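Local coordinates for protein multi-copper Oxidase CueO (Ochrobactrum, PDB 6EVG) that oxidises lignin model compounds and lignosulfonate as a laccase-like multicopper oxidase, probably passing the electrons taken from its substrates through copper to dioxygen, at residues Leu95-Pro98 and Ser99-Gly103; Val68-Lys71 and Asn72-Val76; Phe436-Gly440 and Ala441-Ile445. All blocks are in the same frame, centred on the assembly; numbering follows the deposited sequence.

Interaction 1 (Leu95-Pro98 and Ser99-Gly103); sequences LFVP and SILDG. With EDO (1,2-ethanediol), chain C.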
loop_
_atom_site.group_PDB
_atom_site.type_symbol
_atom_site.label_atom_id
_atom_site.label_comp_id
_atom_site.label_asym_id
_atom_site.label_seq_id
_atom_site.Cartn_x
_atom_site.Cartn_y
_atom_site.Cartn_z
ATOM N N LEU A 95 -9.360 -2.744 -3.592
ATOM C CA LEU A 95 -10.485 -3.096 -4.449
ATOM C C LEU A 95 -11.660 -3.528 -3.610
ATOM O O LEU A 95 -11.483 -4.129 -2.535
ATOM C CB LEU A 95 -10.065 -4.236 -5.419
ATOM C CG LEU A 95 -10.856 -4.369 -6.691
ATOM C CD1 LEU A 95 -10.606 -3.123 -7.593
ATOM C CD2 LEU A 95 -10.496 -5.633 -7.427
ATOM N N PHE A 96 -12.879 -3.182 -4.050
ATOM C CA PHE A 96 -14.084 -3.584 -3.285
ATOM C C PHE A 96 -14.630 -4.877 -3.894
ATOM O O PHE A 96 -15.231 -4.873 -4.978
ATOM C CB PHE A 96 -15.165 -2.537 -3.321
ATOM C CG PHE A 96 -14.945 -1.283 -2.496
ATOM C CD1 PHE A 96 -13.702 -0.839 -2.079
ATOM C CD2 PHE A 96 -16.038 -0.489 -2.207
ATOM C CE1 PHE A 96 -13.575 0.358 -1.352
ATOM C CE2 PHE A 96 -15.895 0.696 -1.489
ATOM C CZ PHE A 96 -14.670 1.095 -1.066
ATOM N N VAL A 97 -14.426 -5.973 -3.155
ATOM C CA VAL A 97 -14.927 -7.303 -3.548
ATOM C C VAL A 97 -15.392 -8.047 -2.310
ATOM O O VAL A 97 -14.836 -7.867 -1.225
ATOM C CB VAL A 97 -13.863 -8.146 -4.299
ATOM C CG1 VAL A 97 -13.561 -7.580 -5.666
ATOM C CG2 VAL A 97 -12.597 -8.372 -3.476
ATOM N N PRO A 98 -16.318 -8.981 -2.496
ATOM C CA PRO A 98 -16.564 -9.953 -1.427
ATOM C C PRO A 98 -15.340 -10.834 -1.235
ATOM O O PRO A 98 -14.535 -10.997 -2.148
ATOM C CB PRO A 98 -17.759 -10.777 -1.917
ATOM C CG PRO A 98 -17.748 -10.601 -3.367
ATOM C CD PRO A 98 -17.098 -9.272 -3.694
ATOM N N SER A 99 -15.222 -11.417 -0.037
ATOM C CA SER A 99 -13.996 -12.135 0.288
ATOM C C SER A 99 -13.739 -13.339 -0.601
ATOM O O SER A 99 -12.582 -13.701 -0.784
ATOM C CB SER A 99 -13.965 -12.556 1.749
ATOM O OG SER A 99 -14.934 -13.599 1.965
ATOM N N ILE A 100 -14.766 -13.917 -1.188
ATOM C CA ILE A 100 -14.557 -15.067 -2.085
ATOM C C ILE A 100 -13.803 -14.689 -3.355
ATOM O O ILE A 100 -13.372 -15.586 -4.074
ATOM C CB ILE A 100 -15.911 -15.717 -2.469
ATOM C CG1 ILE A 100 -16.870 -14.782 -3.167
ATOM C CG2 ILE A 100 -16.462 -16.471 -1.243
ATOM C CD1 ILE A 100 -18.022 -15.506 -3.895
ATOM N N LEU A 101 -13.652 -13.389 -3.674
ATOM C CA LEU A 101 -12.906 -12.932 -4.853
ATOM C C LEU A 101 -11.516 -12.406 -4.504
ATOM O O LEU A 101 -10.815 -11.929 -5.423
ATOM C CB LEU A 101 -13.677 -11.871 -5.608
ATOM C CG LEU A 101 -15.090 -12.244 -5.989
ATOM C CD1 LEU A 101 -15.782 -11.150 -6.769
ATOM C CD2 LEU A 101 -15.187 -13.511 -6.741
ATOM N N ASP A 102 -11.125 -12.492 -3.227
ATOM C CA ASP A 102 -9.834 -11.960 -2.786
ATOM C C ASP A 102 -8.907 -13.068 -2.367
ATOM O O ASP A 102 -9.360 -14.180 -2.065
ATOM C CB ASP A 102 -10.083 -10.981 -1.627
ATOM C CG ASP A 102 -8.972 -9.929 -1.433
ATOM O OD1 ASP A 102 -8.029 -9.916 -2.233
ATOM O OD2 ASP A 102 -9.083 -9.172 -0.448
ATOM N N GLY A 103 -7.608 -12.799 -2.379
ATOM C CA GLY A 103 -6.599 -13.804 -2.077
ATOM C C GLY A 103 -6.023 -13.669 -0.669
ATOM O O GLY A 103 -5.817 -12.552 -0.165
HETATM C C1 EDO C . -8.841 -11.656 1.975
HETATM O O1 EDO C . -8.811 -10.226 2.064
HETATM C C2 EDO C . -7.776 -12.386 2.688
HETATM O O2 EDO C . -6.483 -11.823 2.414
#

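Interaction 2 (Val68-Lys71 and Asn72-Val76); sequences VRLK and NGETV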
loop_
_atom_site.group_PDB
_atom_site.type_symbol
_atom_site.label_atom_id
_atom_site.label_comp_id
_atom_site.label_asym_id
_atom_site.label_seq_id
_atom_site.Cartn_x
_atom_site.Cartn_y
_atom_site.Cartn_z
ATOM N N VAL A 68 -2.693 -1.862 -13.647
ATOM C CA VAL A 68 -3.962 -2.314 -14.215
ATOM C C VAL A 68 -4.974 -1.189 -14.050
ATOM O O VAL A 68 -5.210 -0.712 -12.951
ATOM C CB VAL A 68 -4.454 -3.590 -13.513
ATOM C CG1 VAL A 68 -5.791 -4.037 -14.095
ATOM C CG2 VAL A 68 -3.419 -4.677 -13.591
ATOM N N ARG A 69 -5.553 -0.704 -15.170
ATOM C CA ARG A 69 -6.551 0.363 -15.113
ATOM C C ARG A 69 -7.932 -0.202 -15.423
ATOM O O ARG A 69 -8.114 -0.823 -16.494
ATOM C CB ARG A 69 -6.184 1.465 -16.073
ATOM C CG ARG A 69 -7.110 2.663 -15.938
ATOM C CD ARG A 69 -6.458 3.944 -16.457
ATOM N NE ARG A 69 -6.394 3.828 -17.847
ATOM C CZ ARG A 69 -5.676 4.629 -18.692
ATOM N NH1 ARG A 69 -4.901 5.631 -18.267
ATOM N NH2 ARG A 69 -5.788 4.442 -19.991
ATOM N N LEU A 70 -8.836 -0.080 -14.476
ATOM C CA LEU A 70 -10.182 -0.587 -14.533
ATOM C C LEU A 70 -11.183 0.532 -14.457
ATOM O O LEU A 70 -11.022 1.488 -13.704
ATOM C CB LEU A 70 -10.407 -1.513 -13.355
ATOM C CG LEU A 70 -9.452 -2.716 -13.260
ATOM C CD1 LEU A 70 -9.756 -3.511 -12.013
ATOM C CD2 LEU A 70 -9.450 -3.570 -14.483
ATOM N N LYS A 71 -12.264 0.409 -15.224
ATOM C CA LYS A 71 -13.342 1.388 -15.241
ATOM C C LYS A 71 -14.412 1.012 -14.238
ATOM O O LYS A 71 -14.852 -0.142 -14.201
ATOM C CB LYS A 71 -13.940 1.507 -16.602
ATOM C CG LYS A 71 -12.983 2.037 -17.634
ATOM C CD LYS A 71 -13.596 2.188 -18.999
ATOM C CE LYS A 71 -13.830 0.873 -19.656
ATOM N NZ LYS A 71 -13.922 1.069 -21.148
ATOM N N ASN A 72 -14.877 1.976 -13.430
ATOM C CA ASN A 72 -15.999 1.727 -12.584
ATOM C C ASN A 72 -17.148 1.226 -13.455
ATOM O O ASN A 72 -17.384 1.728 -14.573
ATOM C CB ASN A 72 -16.408 3.000 -11.840
ATOM C CG ASN A 72 -17.279 2.719 -10.666
ATOM O OD1 ASN A 72 -17.107 1.734 -9.953
ATOM N ND2 ASN A 72 -18.284 3.598 -10.494
ATOM N N GLY A 73 -17.848 0.225 -12.937
ATOM C CA GLY A 73 -18.933 -0.372 -13.643
ATOM C C GLY A 73 -18.574 -1.542 -14.582
ATOM O O GLY A 73 -19.483 -2.220 -15.070
ATOM N N GLU A 74 -17.308 -1.803 -14.873
ATOM C CA GLU A 74 -17.041 -2.918 -15.752
ATOM C C GLU A 74 -16.808 -4.238 -14.989
ATOM O O GLU A 74 -16.439 -4.232 -13.820
ATOM C CB GLU A 74 -15.970 -2.678 -16.797
ATOM C CG GLU A 74 -14.563 -2.722 -16.327
ATOM C CD GLU A 74 -13.398 -2.437 -17.401
ATOM O OE1 GLU A 74 -13.436 -2.952 -18.608
ATOM O OE2 GLU A 74 -12.413 -1.749 -17.035
ATOM N N THR A 75 -16.960 -5.328 -15.692
ATOM C CA THR A 75 -16.648 -6.678 -15.174
ATOM C C THR A 75 -15.367 -7.164 -15.834
ATOM O O THR A 75 -15.217 -7.104 -17.059
ATOM C CB THR A 75 -17.770 -7.694 -15.468
ATOM O OG1 THR A 75 -18.979 -7.212 -14.914
ATOM C CG2 THR A 75 -17.478 -9.070 -14.837
ATOM N N VAL A 76 -14.430 -7.639 -15.014
ATOM C CA VAL A 76 -13.115 -8.062 -15.445
ATOM C C VAL A 76 -12.778 -9.397 -14.833
ATOM O O VAL A 76 -13.049 -9.648 -13.649
ATOM C CB VAL A 76 -12.040 -7.042 -15.009
ATOM C CG1 VAL A 76 -11.929 -6.780 -13.528
ATOM C CG2 VAL A 76 -10.630 -7.376 -15.426
HETATM O O HOH W 1 -10.227 -0.324 -18.237
#

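Interaction 3 (Phe436-Gly440 and Ala441-Ile445); sequences FHIHG and ASFRI. With EDO (1,2-ethanediol), chain C.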
loop_
_atom_site.group_PDB
_atom_site.type_symbol
_atom_site.label_atom_id
_atom_site.label_comp_id
_atom_site.label_asym_id
_atom_site.label_seq_id
_atom_site.Cartn_x
_atom_site.Cartn_y
_atom_site.Cartn_z
ATOM N N PHE A 436 -1.793 0.056 10.416
ATOM C CA PHE A 436 -2.987 -0.776 10.434
ATOM C C PHE A 436 -3.550 -0.930 9.031
ATOM O O PHE A 436 -3.769 0.075 8.371
ATOM C CB PHE A 436 -4.032 -0.083 11.305
ATOM C CG PHE A 436 -5.377 -0.744 11.319
ATOM C CD1 PHE A 436 -5.599 -1.853 12.124
ATOM C CD2 PHE A 436 -6.438 -0.271 10.594
ATOM C CE1 PHE A 436 -6.864 -2.428 12.158
ATOM C CE2 PHE A 436 -7.668 -0.834 10.618
ATOM C CZ PHE A 436 -7.883 -1.969 11.405
ATOM N N HIS A 437 -3.898 -2.161 8.627
ATOM C CA HIS A 437 -4.642 -2.377 7.389
ATOM C C HIS A 437 -5.773 -3.351 7.653
ATOM O O HIS A 437 -5.589 -4.372 8.326
ATOM C CB HIS A 437 -3.719 -2.919 6.252
ATOM C CG HIS A 437 -4.439 -3.338 4.990
ATOM N ND1 HIS A 437 -5.349 -2.500 4.346
ATOM C CD2 HIS A 437 -4.365 -4.462 4.234
ATOM C CE1 HIS A 437 -5.817 -3.150 3.264
ATOM N NE2 HIS A 437 -5.225 -4.316 3.167
ATOM N N ILE A 438 -6.956 -2.996 7.144
ATOM C CA ILE A 438 -8.116 -3.899 7.163
ATOM C C ILE A 438 -8.482 -4.270 5.735
ATOM O O ILE A 438 -8.594 -3.414 4.856
ATOM C CB ILE A 438 -9.281 -3.284 7.955
ATOM C CG1 ILE A 438 -10.411 -4.316 8.115
ATOM C CG2 ILE A 438 -9.795 -1.986 7.389
ATOM C CD1 ILE A 438 -11.378 -3.993 9.267
ATOM N N HIS A 439 -8.663 -5.565 5.507
ATOM C CA HIS A 439 -9.179 -6.096 4.251
ATOM C C HIS A 439 -10.714 -6.068 4.261
ATOM O O HIS A 439 -11.309 -6.417 5.276
ATOM C CB HIS A 439 -8.757 -7.535 4.010
ATOM C CG HIS A 439 -7.301 -7.810 4.052
ATOM N ND1 HIS A 439 -6.763 -8.856 3.334
ATOM C CD2 HIS A 439 -6.257 -7.218 4.665
ATOM C CE1 HIS A 439 -5.464 -8.898 3.551
ATOM N NE2 HIS A 439 -5.127 -7.904 4.356
ATOM N N GLY A 440 -11.316 -5.725 3.126
ATOM C CA GLY A 440 -12.763 -5.901 3.030
ATOM C C GLY A 440 -13.639 -4.905 3.733
ATOM O O GLY A 440 -14.838 -5.101 3.837
ATOM N N ALA A 441 -13.048 -3.790 4.183
ATOM C CA ALA A 441 -13.756 -2.728 4.843
ATOM C C ALA A 441 -12.990 -1.416 4.582
ATOM O O ALA A 441 -11.850 -1.448 4.076
ATOM C CB ALA A 441 -13.891 -2.992 6.311
ATOM N N SER A 442 -13.638 -0.326 4.882
ATOM C CA SER A 442 -13.055 0.993 4.719
ATOM C C SER A 442 -13.261 1.776 6.001
ATOM O O SER A 442 -14.185 1.481 6.754
ATOM C CB SER A 442 -13.634 1.725 3.525
ATOM O OG SER A 442 -13.394 1.031 2.322
ATOM N N PHE A 443 -12.434 2.804 6.254
ATOM C CA PHE A 443 -12.614 3.572 7.460
ATOM C C PHE A 443 -12.309 5.052 7.257
ATOM O O PHE A 443 -11.662 5.468 6.271
ATOM C CB PHE A 443 -11.796 3.013 8.633
ATOM C CG PHE A 443 -10.323 2.992 8.433
ATOM C CD1 PHE A 443 -9.523 4.101 8.675
ATOM C CD2 PHE A 443 -9.668 1.834 7.985
ATOM C CE1 PHE A 443 -8.145 4.057 8.552
ATOM C CE2 PHE A 443 -8.288 1.757 7.857
ATOM C CZ PHE A 443 -7.541 2.886 8.110
ATOM N N ARG A 444 -12.825 5.820 8.199
ATOM C CA ARG A 444 -12.509 7.239 8.359
ATOM C C ARG A 444 -11.742 7.420 9.640
ATOM O O ARG A 444 -12.186 6.927 10.692
ATOM C CB ARG A 444 -13.776 8.112 8.403
ATOM C CG ARG A 444 -14.741 7.933 7.267
ATOM C CD ARG A 444 -14.224 8.405 5.917
ATOM N NE ARG A 444 -13.927 9.840 5.857
ATOM C CZ ARG A 444 -14.851 10.791 5.768
ATOM N NH1 ARG A 444 -16.141 10.544 5.716
ATOM N NH2 ARG A 444 -14.430 12.073 5.676
ATOM N N ILE A 445 -10.624 8.122 9.632
ATOM C CA ILE A 445 -9.896 8.414 10.854
ATOM C C ILE A 445 -10.689 9.534 11.593
ATOM O O ILE A 445 -10.947 10.603 11.052
ATOM C CB ILE A 445 -8.468 8.856 10.583
ATOM C CG1 ILE A 445 -7.690 7.747 9.878
ATOM C CG2 ILE A 445 -7.802 9.312 11.864
ATOM C CD1 ILE A 445 -6.327 8.135 9.387
HETATM C C1 EDO C . -8.841 -11.656 1.975
HETATM O O1 EDO C . -8.811 -10.226 2.064
HETATM C C2 EDO C . -7.776 -12.386 2.688
HETATM O O2 EDO C . -6.483 -11.823 2.414
#

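Interaction 1 (Leu95-Pro98 and Ser99-Gly103)
Leu101 folds back over Pro98, its CD1 methyl lying 3.8 Å from Pro98 CD. Leu101 CG stands anti to its carbonyl carbon (chi1 -53°), which carries the branch along the proline, while CB turns to Val97 and approaches its CB at 4.0 Å. Val97 CG2 reaches on to Asp102 CB. The backbone here turns in a short 3-10 segment: Leu101 N donates to Pro98 O (3.0 Å, 164°) from above the carbonyl plane. At the polar edge Asp102 OD1 takes the N-H of Gly103 from above the carboxylate plane, at 2.9 Å, and the backbone N-H of Trp92. Its OD2 accepts from His91 ND1 and from O1 of an ethanediol, probably from the crystallisation liquor, 2.7 Å away. Replacing Asp102 with an alanine would probably leave the backbone N-H groups of Trp92 and Gly103 and the ring nitrogen of His91 without their acceptor, and the histidine freer to turn. Apolar carbons thus brace a buried carboxylate gripped by three protein groups and the ethanediol, which probably limits its rotation and is consistent with a second-shell role in orienting His91, a histidine of the His-Trp-His-Gly motif that serves the trinuclear copper site in relatives.

Interaction 2 (Val68-Lys71 and Asn72-Val76)
Glu74 turns its carboxylate back on the strand before it, and OE2 takes the backbone N-H of Lys71 at 2.8 Å in an almost straight bond (174°). The donor comes in on the anti side of that oxygen, 23° out of the carboxylate plane. A chi1 of 77° sets Glu74 CG between its own N and carbonyl carbon, and the extended remainder of the chain then spans the turn. The second bond runs the other way: Glu74 N donates to Lys71 O at 3.0 Å, closing a type II beta turn from Lys71 to Glu74. At its third position Gly73 has a positive phi, where a side chain would press on the carbonyl oxygen before it. OE2 gains a further donor from a water, 2.9 Å away, that also donates to Arg69 O and so bridges the glutamate to the strand. Leu70 CA lies 3.5 Å from the same oxygen. Lys71 bends at chi3 and lays CE beside the carboxylate, but its NZ stays 4.8 Å from Glu74 OE1, too far for a salt bridge. Behind the turn, Leu70 CD2 rests against both methyls of Val76, CG2 at 4.1 Å; the two side chains meet at about a right angle, with Val37, Pro31 and Ile121 nearby. Asn72 points elsewhere, its OD1 accepting from Gln123 N. One glutamate therefore pins both sides of the turn, its charge probably compensated by backbone N-H and water O-H groups and more loosely by the nearby lysine, where the chain crosses from one sheet of the cupredoxin domain to the other.

Interaction 3 (Phe436-Gly440 and Ala441-Ile445)
Ala441 opens the second segment by setting its CB against the CD1 methyl of Ile438, 4.0 Å away, just after a bend at Gly440, whose positive phi of 76° favours glycine. Ser442 turns to the other side, where its OG hydrogen-bonds Arg478. Phe443 comes back toward the first strand: with CG between its own N and carbonyl carbon (chi1 61°), the ring crosses Ile438 at a slant, and its CD2 edge meets CG2 of Ile438 in plane, 3.9 Å away. Further out, CE2 of Phe443 reaches the edge of the Phe436 ring, lying in that ring's plane and 3.8 Å from its CE2. The centroids are 5.8 Å apart and the planes tilted by 59°, an oblique pair, the two side chains sliding past each other in opposite directions. Ile445 then adds its CG1 at the edge of Phe443, and Ile472 closes in from strand 469-475. These carbons fill the space between the two sheets of a cupredoxin domain. His437 and His439 point away from them; His439 ND1 donates to ethanediol O1 (2.8 Å). The two form the His-x-His pair that in relatives binds the trinuclear cluster, His437 on, and His439 just past, the strand begun by His434, a copper ligand here.

From the N terminus, interaction 2 comes first: its tight turn hands the chain from strand 67-71 to strand 75-82, which belong to different sheets. Interaction 1 follows in the loop after strand 91-93, and interaction 3, far along the chain, closes the bend between strands 434-438 and 442-448. The three run in series; none nests in or crosses another. Interactions 1 and 3 nevertheless meet in space, where Phe96 CZ packs on Ser442 OG at 3.6 Å and joins the first and last cupredoxin domains; the ethanediol, probably from the crystallisation liquor, sits between the two contacts. Interaction 2 stays apart from both, though Gln123 bonds to Asn72 and to Phe96, connecting it indirectly with interaction 1.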